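Clostripain-related protein (Bacteroides thetaiotaomicron, PDB 6N9J) is a secreted C11 cysteine protease of the clostripain family that probably cleaves peptide bonds and is captured here with an irreversible peptide inhibitor. Local coordinates at residues A[190-195]-A[212-217]; A[11-16]-A[198-203]. All coordinates share one frame; numbering follows the deposited sequence.

Contact 1. Residues A[190-195]-A[212-217]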
ATOM      1  N   GLY A 190       9.677   0.056  -6.724  1.00 20.15           N
ATOM      2  CA  GLY A 190       9.032  -0.457  -5.527  1.00 21.34           C
ATOM      3  C   GLY A 190       9.995  -0.864  -4.422  1.00 22.79           C
ATOM      4  O   GLY A 190      11.069  -0.285  -4.265  1.00 24.72           O
ATOM      5  N   ALA A 191       9.602  -1.860  -3.640  1.00 21.36           N
ATOM      6  CA  ALA A 191      10.418  -2.298  -2.524  1.00 23.26           C
ATOM      7  C   ALA A 191      11.747  -2.884  -2.980  1.00 24.97           C
ATOM      8  O   ALA A 191      11.850  -3.454  -4.065  1.00 25.16           O
ATOM      9  CB  ALA A 191       9.657  -3.320  -1.672  1.00 22.82           C
ATOM     10  N   PRO A 192      12.780  -2.706  -2.149  1.00 26.93           N
ATOM     11  CA  PRO A 192      14.046  -3.446  -2.201  1.00 24.85           C
ATOM     12  C   PRO A 192      13.886  -4.811  -1.519  1.00 25.94           C
ATOM     13  O   PRO A 192      14.212  -4.990  -0.331  1.00 20.78           O
ATOM     14  CB  PRO A 192      15.001  -2.541  -1.430  1.00 24.41           C
ATOM     15  CG  PRO A 192      14.100  -1.867  -0.409  1.00 23.21           C
ATOM     16  CD  PRO A 192      12.802  -1.636  -1.134  1.00 24.29           C
ATOM     17  N   TYR A 193      13.385  -5.783  -2.278  1.00 28.88           N
ATOM     18  CA  TYR A 193      12.943  -7.039  -1.687  1.00 26.03           C
ATOM     19  C   TYR A 193      14.088  -7.888  -1.181  1.00 25.56           C
ATOM     20  O   TYR A 193      13.865  -8.922  -0.553  1.00 28.08           O
ATOM     21  CB  TYR A 193      12.104  -7.826  -2.686  1.00 26.83           C
ATOM     22  CG  TYR A 193      10.712  -7.264  -2.815  1.00 22.84           C
ATOM     23  CD1 TYR A 193       9.765  -7.498  -1.824  1.00 21.79           C
ATOM     24  CD2 TYR A 193      10.349  -6.492  -3.907  1.00 18.51           C
ATOM     25  CE1 TYR A 193       8.496  -6.984  -1.916  1.00 24.21           C
ATOM     26  CE2 TYR A 193       9.067  -5.968  -4.013  1.00 19.93           C
ATOM     27  CZ  TYR A 193       8.149  -6.214  -3.010  1.00 23.84           C
ATOM     28  OH  TYR A 193       6.875  -5.707  -3.075  1.00 23.42           O
ATOM     29  N   GLU A 194      15.316  -7.454  -1.440  1.00 21.73           N
ATOM     30  CA  GLU A 194      16.466  -8.154  -0.894  1.00 22.03           C
ATOM     31  C   GLU A 194      16.615  -7.897   0.610  1.00 19.11           C
ATOM     32  O   GLU A 194      17.260  -8.678   1.307  1.00 18.25           O
ATOM     33  CB  GLU A 194      17.745  -7.755  -1.634  1.00 27.70           C
ATOM     34  CG  GLU A 194      18.272  -6.375  -1.302  1.00 30.73           C
ATOM     35  CD  GLU A 194      17.652  -5.250  -2.125  1.00 34.16           C
ATOM     36  OE1 GLU A 194      16.623  -5.455  -2.820  1.00 33.43           O
ATOM     37  OE2 GLU A 194      18.218  -4.138  -2.073  1.00 37.80           O
ATOM     38  N   VAL A 195      16.024  -6.811   1.118  1.00 18.73           N
ATOM     39  CA  VAL A 195      16.012  -6.580   2.569  1.00 18.33           C
ATOM     40  C   VAL A 195      14.597  -6.544   3.155  1.00 14.62           C
ATOM     41  O   VAL A 195      14.421  -6.759   4.343  1.00 15.60           O
ATOM     42  CB  VAL A 195      16.743  -5.275   2.967  1.00 20.72           C
ATOM     43  CG1 VAL A 195      18.254  -5.495   2.988  1.00 21.69           C
ATOM     44  CG2 VAL A 195      16.337  -4.095   2.055  1.00 19.12           C
ATOM     45  N   GLU A 212      11.146   0.218   7.862  1.00 15.80           N
ATOM     46  CA  GLU A 212      12.517   0.668   8.048  1.00 15.89           C
ATOM     47  C   GLU A 212      13.403   0.203   6.913  1.00 15.76           C
ATOM     48  O   GLU A 212      14.233   0.960   6.427  1.00 19.80           O
ATOM     49  CB  GLU A 212      13.077   0.165   9.391  1.00 19.01           C
ATOM     50  CG  GLU A 212      12.574   0.933  10.627  1.00 14.39           C
ATOM     51  CD  GLU A 212      13.346   2.224  10.905  1.00 19.30           C
ATOM     52  OE1 GLU A 212      14.384   2.473  10.259  1.00 18.63           O
ATOM     53  OE2 GLU A 212      12.913   2.996  11.797  1.00 22.94           O
ATOM     54  N   ASN A 213      13.231  -1.050   6.493  1.00 15.13           N
ATOM     55  CA  ASN A 213      14.078  -1.614   5.453  1.00 14.72           C
ATOM     56  C   ASN A 213      13.697  -1.055   4.086  1.00 12.73           C
ATOM     57  O   ASN A 213      14.562  -0.758   3.263  1.00 13.21           O
ATOM     58  CB  ASN A 213      14.007  -3.152   5.457  1.00 16.11           C
ATOM     59  CG  ASN A 213      14.867  -3.772   6.548  1.00 20.75           C
ATOM     60  OD1 ASN A 213      16.051  -4.023   6.352  1.00 23.01           O
ATOM     61  ND2 ASN A 213      14.274  -4.006   7.708  1.00 22.91           N
ATOM     62  N   TYR A 214      12.402  -0.901   3.850  1.00 13.35           N
ATOM     63  CA  TYR A 214      11.957  -0.261   2.624  1.00 16.85           C
ATOM     64  C   TYR A 214      12.573   1.149   2.548  1.00 20.53           C
ATOM     65  O   TYR A 214      13.318   1.451   1.618  1.00 23.74           O
ATOM     66  CB  TYR A 214      10.433  -0.189   2.579  1.00 17.32           C
ATOM     67  CG  TYR A 214       9.860   0.147   1.226  1.00 18.67           C
ATOM     68  CD1 TYR A 214       8.876  -0.659   0.669  1.00 19.23           C
ATOM     69  CD2 TYR A 214      10.326   1.240   0.483  1.00 20.51           C
ATOM     70  CE1 TYR A 214       8.336  -0.379  -0.563  1.00 24.37           C
ATOM     71  CE2 TYR A 214       9.802   1.530  -0.773  1.00 18.56           C
ATOM     72  CZ  TYR A 214       8.800   0.709  -1.278  1.00 22.80           C
ATOM     73  OH  TYR A 214       8.242   0.927  -2.505  1.00 27.53           O
ATOM     74  N   TYR A 215      12.259   1.999   3.522  1.00 20.57           N
ATOM     75  CA  TYR A 215      12.749   3.372   3.521  1.00 17.55           C
ATOM     76  C   TYR A 215      14.267   3.508   3.383  1.00 18.44           C
ATOM     77  O   TYR A 215      14.755   4.361   2.647  1.00 16.72           O
ATOM     78  CB  TYR A 215      12.300   4.078   4.801  1.00 18.75           C
ATOM     79  CG  TYR A 215      12.776   5.510   4.867  1.00 20.20           C
ATOM     80  CD1 TYR A 215      12.147   6.498   4.119  1.00 22.47           C
ATOM     81  CD2 TYR A 215      13.861   5.874   5.658  1.00 22.95           C
ATOM     82  CE1 TYR A 215      12.571   7.804   4.154  1.00 20.68           C
ATOM     83  CE2 TYR A 215      14.291   7.192   5.712  1.00 24.93           C
ATOM     84  CZ  TYR A 215      13.639   8.149   4.946  1.00 23.03           C
ATOM     85  OH  TYR A 215      14.059   9.456   4.962  1.00 21.46           O
ATOM     86  N   SER A 216      15.014   2.673   4.100  1.00 21.39           N
ATOM     87  CA  SER A 216      16.448   2.874   4.220  1.00 24.19           C
ATOM     88  C   SER A 216      17.211   2.777   2.895  1.00 24.67           C
ATOM     89  O   SER A 216      18.213   3.464   2.702  1.00 27.41           O
ATOM     90  CB  SER A 216      17.029   1.876   5.218  1.00 29.27           C
ATOM     91  OG  SER A 216      18.390   2.168   5.471  1.00 34.38           O
ATOM     92  N   VAL A 217      16.761   1.930   1.981  1.00 21.13           N
ATOM     93  CA  VAL A 217      17.480   1.817   0.720  1.00 21.07           C
ATOM     94  C   VAL A 217      17.279   3.090  -0.115  1.00 20.48           C
ATOM     95  O   VAL A 217      18.228   3.616  -0.702  1.00 23.55           O
ATOM     96  CB  VAL A 217      17.043   0.566  -0.066  1.00 18.94           C
ATOM     97  CG1 VAL A 217      17.513   0.639  -1.510  1.00 16.85           C
ATOM     98  CG2 VAL A 217      17.597  -0.690   0.611  1.00 19.22           C
TER
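The contact of Ala191, Pro192 and Val195 with Asn213, Tyr214 and Val217 is apolar helix packing in the clostripain-type alpha/beta fold, where the loop entering helix 193-200 and the first turn of that helix meet helix 206-221. Its main surface is one face of the Tyr214 phenol. The Pro192 and Tyr214 side chains cross at about a right angle, and Pro192 CD stands over the ring face, 4.2 Å from its centroid and 13° off the normal, in a CH-pi contact. On the same face Ala191 adds a second CH-pi contact, its CA 3.9 Å from the centroid, while its CB closes to 3.4 Å from Tyr214 CE1. Ala191 CB also lies over the Tyr193 ring, toward the rim, which places this methyl between two tyrosines.

The Tyr214 OH passes close to the Gly190-Ala191 peptide, but its hydrogen bond goes to Asp159 at the end of strand 155-159. Asp159 also takes the backbone N of Ala191 and the OH of Tyr193, tying both sides of the contact to the central sheet.

Pro192 holds the N-cap position of helix 193-200, and besides its CD over Tyr214, the ring meets Val217, about one turn later in helix 206-221: Val217 CG2 is 3.8 Å from Pro192 CB. The same methyl reaches Val195 CG2 at 3.9 Å, so Val217 links the cap to the first turn. One turn before Val217, Asn213 gives its ND2 to Ser209 O in its own helix, and its amide oxygen OD1 rests 3.7 Å from Val195 CB.

Contact 2. Residues A[11-16]-A[198-203]; sequences RTVLVY and PALFAV
Arg11 extends from strand 9-18 with CG anti to the backbone N (chi1 -172°), and a bend at chi3 (-57°) turns NE out of line with the chain before the guanidinium reaches Leu200 and Ala202. NH1 is held between two backbone carbonyls of 198-203, donating to Leu200 O and to Ala202 O, each at 2.9 Å. The bond to Leu200 O has an N-H...O angle of 153°. Both oxygens lie near the guanidinium plane, whereas the nitrogen stands above each carbonyl plane. A weak bond from NH2 to Ala202 O, 3.2 Å long, makes that oxygen a shared acceptor. NE is hydrogen-bonded to Ser104 OG, a second point that restricts rotation of the group.

Two residues along the same face of the strand, Val13 divides its two methyls between Leu200 and Phe201. Its CG1 lies 3.9 Å from Leu200 CD1, with the side chains crossing at about a right angle. CG2 instead approaches the Phe201 ring, 3.7 Å from CE1, and the main-chain O of Arg11 comes to the ring's edge.

This joins an inner parallel strand of the caspase-like sheet, paired with strands 46-53 and 105-110, to the end of helix 193-200 and the loop after it, which pack on one face of the sheet. Within this contact the buried positive charge meets carbonyl dipoles, which would partly offset it; the Arg11 side chain also touches Asp154. In turn the guanidinium satisfies two main-chain oxygens, one at the weakly bonded end of helix 193-200 (Leu200) and one in the loop after it (Ala202).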
ATOM      1  N   ARG A  11       4.997 -18.514   9.618  1.00 29.24           N
ATOM      2  CA  ARG A  11       4.324 -17.504   8.808  1.00 27.30           C
ATOM      3  C   ARG A  11       4.341 -17.802   7.310  1.00 24.32           C
ATOM      4  O   ARG A  11       5.325 -18.292   6.770  1.00 26.27           O
ATOM      5  CB  ARG A  11       4.943 -16.119   9.054  1.00 24.50           C
ATOM      6  CG  ARG A  11       4.175 -14.972   8.398  1.00 23.39           C
ATOM      7  CD  ARG A  11       4.735 -13.610   8.795  1.00 22.16           C
ATOM      8  NE  ARG A  11       4.732 -13.421  10.240  1.00 23.37           N
ATOM      9  CZ  ARG A  11       5.581 -12.635  10.892  1.00 20.66           C
ATOM     10  NH1 ARG A  11       6.509 -11.956  10.228  1.00 18.00           N
ATOM     11  NH2 ARG A  11       5.506 -12.537  12.206  1.00 18.91           N
ATOM     12  N   THR A  12       3.221 -17.494   6.660  1.00 20.50           N
ATOM     13  CA  THR A  12       3.103 -17.488   5.212  1.00 20.23           C
ATOM     14  C   THR A  12       2.844 -16.064   4.709  1.00 19.74           C
ATOM     15  O   THR A  12       1.839 -15.445   5.071  1.00 18.64           O
ATOM     16  CB  THR A  12       1.955 -18.402   4.729  1.00 22.38           C
ATOM     17  OG1 THR A  12       2.254 -19.771   5.036  1.00 26.97           O
ATOM     18  CG2 THR A  12       1.755 -18.268   3.227  1.00 21.80           C
ATOM     19  N   VAL A  13       3.749 -15.546   3.884  1.00 18.45           N
ATOM     20  CA  VAL A  13       3.529 -14.259   3.230  1.00 17.77           C
ATOM     21  C   VAL A  13       3.332 -14.473   1.747  1.00 17.23           C
ATOM     22  O   VAL A  13       4.162 -15.105   1.091  1.00 17.69           O
ATOM     23  CB  VAL A  13       4.702 -13.269   3.446  1.00 16.59           C
ATOM     24  CG1 VAL A  13       4.422 -11.933   2.720  1.00 12.83           C
ATOM     25  CG2 VAL A  13       4.937 -13.030   4.928  1.00 15.74           C
ATOM     26  N   LEU A  14       2.221 -13.952   1.229  1.00 15.21           N
ATOM     27  CA  LEU A  14       1.951 -13.957  -0.193  1.00 16.25           C
ATOM     28  C   LEU A  14       2.313 -12.612  -0.836  1.00 20.30           C
ATOM     29  O   LEU A  14       1.819 -11.563  -0.413  1.00 19.28           O
ATOM     30  CB  LEU A  14       0.472 -14.272  -0.448  1.00 16.49           C
ATOM     31  CG  LEU A  14      -0.018 -14.092  -1.894  1.00 18.05           C
ATOM     32  CD1 LEU A  14       0.680 -15.104  -2.823  1.00 21.09           C
ATOM     33  CD2 LEU A  14      -1.528 -14.251  -1.973  1.00 15.02           C
ATOM     34  N   VAL A  15       3.178 -12.634  -1.849  1.00 19.86           N
ATOM     35  CA  VAL A  15       3.387 -11.438  -2.663  1.00 17.19           C
ATOM     36  C   VAL A  15       2.513 -11.512  -3.911  1.00 17.59           C
ATOM     37  O   VAL A  15       2.695 -12.403  -4.760  1.00 14.01           O
ATOM     38  CB  VAL A  15       4.846 -11.263  -3.086  1.00 17.61           C
ATOM     39  CG1 VAL A  15       5.005  -9.945  -3.874  1.00 16.01           C
ATOM     40  CG2 VAL A  15       5.737 -11.284  -1.881  1.00 13.36           C
ATOM     41  N   TYR A  16       1.559 -10.592  -4.012  1.00 13.04           N
ATOM     42  CA  TYR A  16       0.543 -10.653  -5.061  1.00 15.40           C
ATOM     43  C   TYR A  16       0.823  -9.613  -6.140  1.00 17.80           C
ATOM     44  O   TYR A  16       0.605  -8.410  -5.935  1.00 16.26           O
ATOM     45  CB  TYR A  16      -0.851 -10.435  -4.470  1.00 15.82           C
ATOM     46  CG  TYR A  16      -1.991 -10.759  -5.407  1.00 17.36           C
ATOM     47  CD1 TYR A  16      -2.315  -9.916  -6.479  1.00 18.26           C
ATOM     48  CD2 TYR A  16      -2.757 -11.895  -5.217  1.00 13.91           C
ATOM     49  CE1 TYR A  16      -3.362 -10.226  -7.347  1.00 17.51           C
ATOM     50  CE2 TYR A  16      -3.801 -12.213  -6.068  1.00 15.57           C
ATOM     51  CZ  TYR A  16      -4.111 -11.371  -7.128  1.00 16.74           C
ATOM     52  OH  TYR A  16      -5.160 -11.702  -7.960  1.00 15.58           O
ATOM     53  N   PRO A 198      13.349 -10.593   4.299  1.00 15.20           N
ATOM     54  CA  PRO A 198      13.542 -11.076   5.672  1.00 19.19           C
ATOM     55  C   PRO A 198      12.685 -10.316   6.699  1.00 21.27           C
ATOM     56  O   PRO A 198      12.264 -10.905   7.694  1.00 21.03           O
ATOM     57  CB  PRO A 198      15.040 -10.839   5.927  1.00 19.38           C
ATOM     58  CG  PRO A 198      15.659 -10.762   4.565  1.00 16.66           C
ATOM     59  CD  PRO A 198      14.612 -10.109   3.705  1.00 15.71           C
ATOM     60  N   ALA A 199      12.406  -9.039   6.450  1.00 20.99           N
ATOM     61  CA  ALA A 199      11.577  -8.262   7.378  1.00 18.68           C
ATOM     62  C   ALA A 199      10.119  -8.736   7.352  1.00 15.97           C
ATOM     63  O   ALA A 199       9.412  -8.631   8.352  1.00 14.21           O
ATOM     64  CB  ALA A 199      11.667  -6.760   7.057  1.00 17.20           C
ATOM     65  N   LEU A 200       9.677  -9.274   6.216  1.00 15.57           N
ATOM     66  CA  LEU A 200       8.330  -9.850   6.110  1.00 16.65           C
ATOM     67  C   LEU A 200       8.129 -11.014   7.101  1.00 19.49           C
ATOM     68  O   LEU A 200       6.992 -11.342   7.467  1.00 18.59           O
ATOM     69  CB  LEU A 200       8.059 -10.363   4.690  1.00 15.34           C
ATOM     70  CG  LEU A 200       8.110  -9.509   3.421  1.00 13.55           C
ATOM     71  CD1 LEU A 200       7.972 -10.440   2.201  1.00 13.14           C
ATOM     72  CD2 LEU A 200       7.011  -8.465   3.418  1.00 14.75           C
ATOM     73  N   PHE A 201       9.235 -11.637   7.513  1.00 14.14           N
ATOM     74  CA  PHE A 201       9.184 -12.810   8.381  1.00 16.38           C
ATOM     75  C   PHE A 201       9.787 -12.526   9.747  1.00 19.93           C
ATOM     76  O   PHE A 201      10.029 -13.449  10.525  1.00 18.82           O
ATOM     77  CB  PHE A 201       9.910 -14.006   7.735  1.00 15.66           C
ATOM     78  CG  PHE A 201       9.338 -14.412   6.404  1.00 16.04           C
ATOM     79  CD1 PHE A 201       8.170 -15.150   6.332  1.00 18.06           C
ATOM     80  CD2 PHE A 201       9.969 -14.051   5.220  1.00 17.61           C
ATOM     81  CE1 PHE A 201       7.643 -15.526   5.101  1.00 18.85           C
ATOM     82  CE2 PHE A 201       9.441 -14.411   3.983  1.00 16.56           C
ATOM     83  CZ  PHE A 201       8.277 -15.149   3.924  1.00 17.52           C
ATOM     84  N   ALA A 202      10.036 -11.247  10.027  1.00 23.14           N
ATOM     85  CA  ALA A 202      10.534 -10.841  11.331  1.00 23.87           C
ATOM     86  C   ALA A 202       9.562 -11.297  12.391  1.00 25.13           C
ATOM     87  O   ALA A 202       8.357 -11.131  12.251  1.00 24.92           O
ATOM     88  CB  ALA A 202      10.730  -9.335  11.400  1.00 21.98           C
ATOM     89  N   VAL A 203      10.093 -11.905  13.438  1.00 25.82           N
ATOM     90  CA  VAL A 203       9.271 -12.375  14.538  1.00 26.35           C
ATOM     91  C   VAL A 203       8.730 -11.196  15.356  1.00 24.39           C
ATOM     92  O   VAL A 203       7.598 -11.234  15.839  1.00 24.18           O
ATOM     93  CB  VAL A 203      10.068 -13.333  15.424  1.00 31.94           C
ATOM     94  CG1 VAL A 203       9.906 -12.990  16.908  1.00 34.04           C
ATOM     95  CG2 VAL A 203       9.670 -14.776  15.131  1.00 32.89           C
TER

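The two contacts interlock along the chain in the order 11-16, 190-195, 198-203, 212-217, so their segments alternate. Their centres lie 14 Å apart, and both use helix 193-200: contact 1 its beginning and the loop before it, contact 2 its far end and the residues beyond. Helix 193-200 packs on helix 206-221 along its length, and its far end also meets strand 9-18 of the main sheet. The two contacts touch where Asn213 ND2 packs 3.8 Å from Ala199 CB. Contact 1 is local, its segments 17 residues apart, whereas contact 2 spans 182 residues and fastens that helix pair to the sheet.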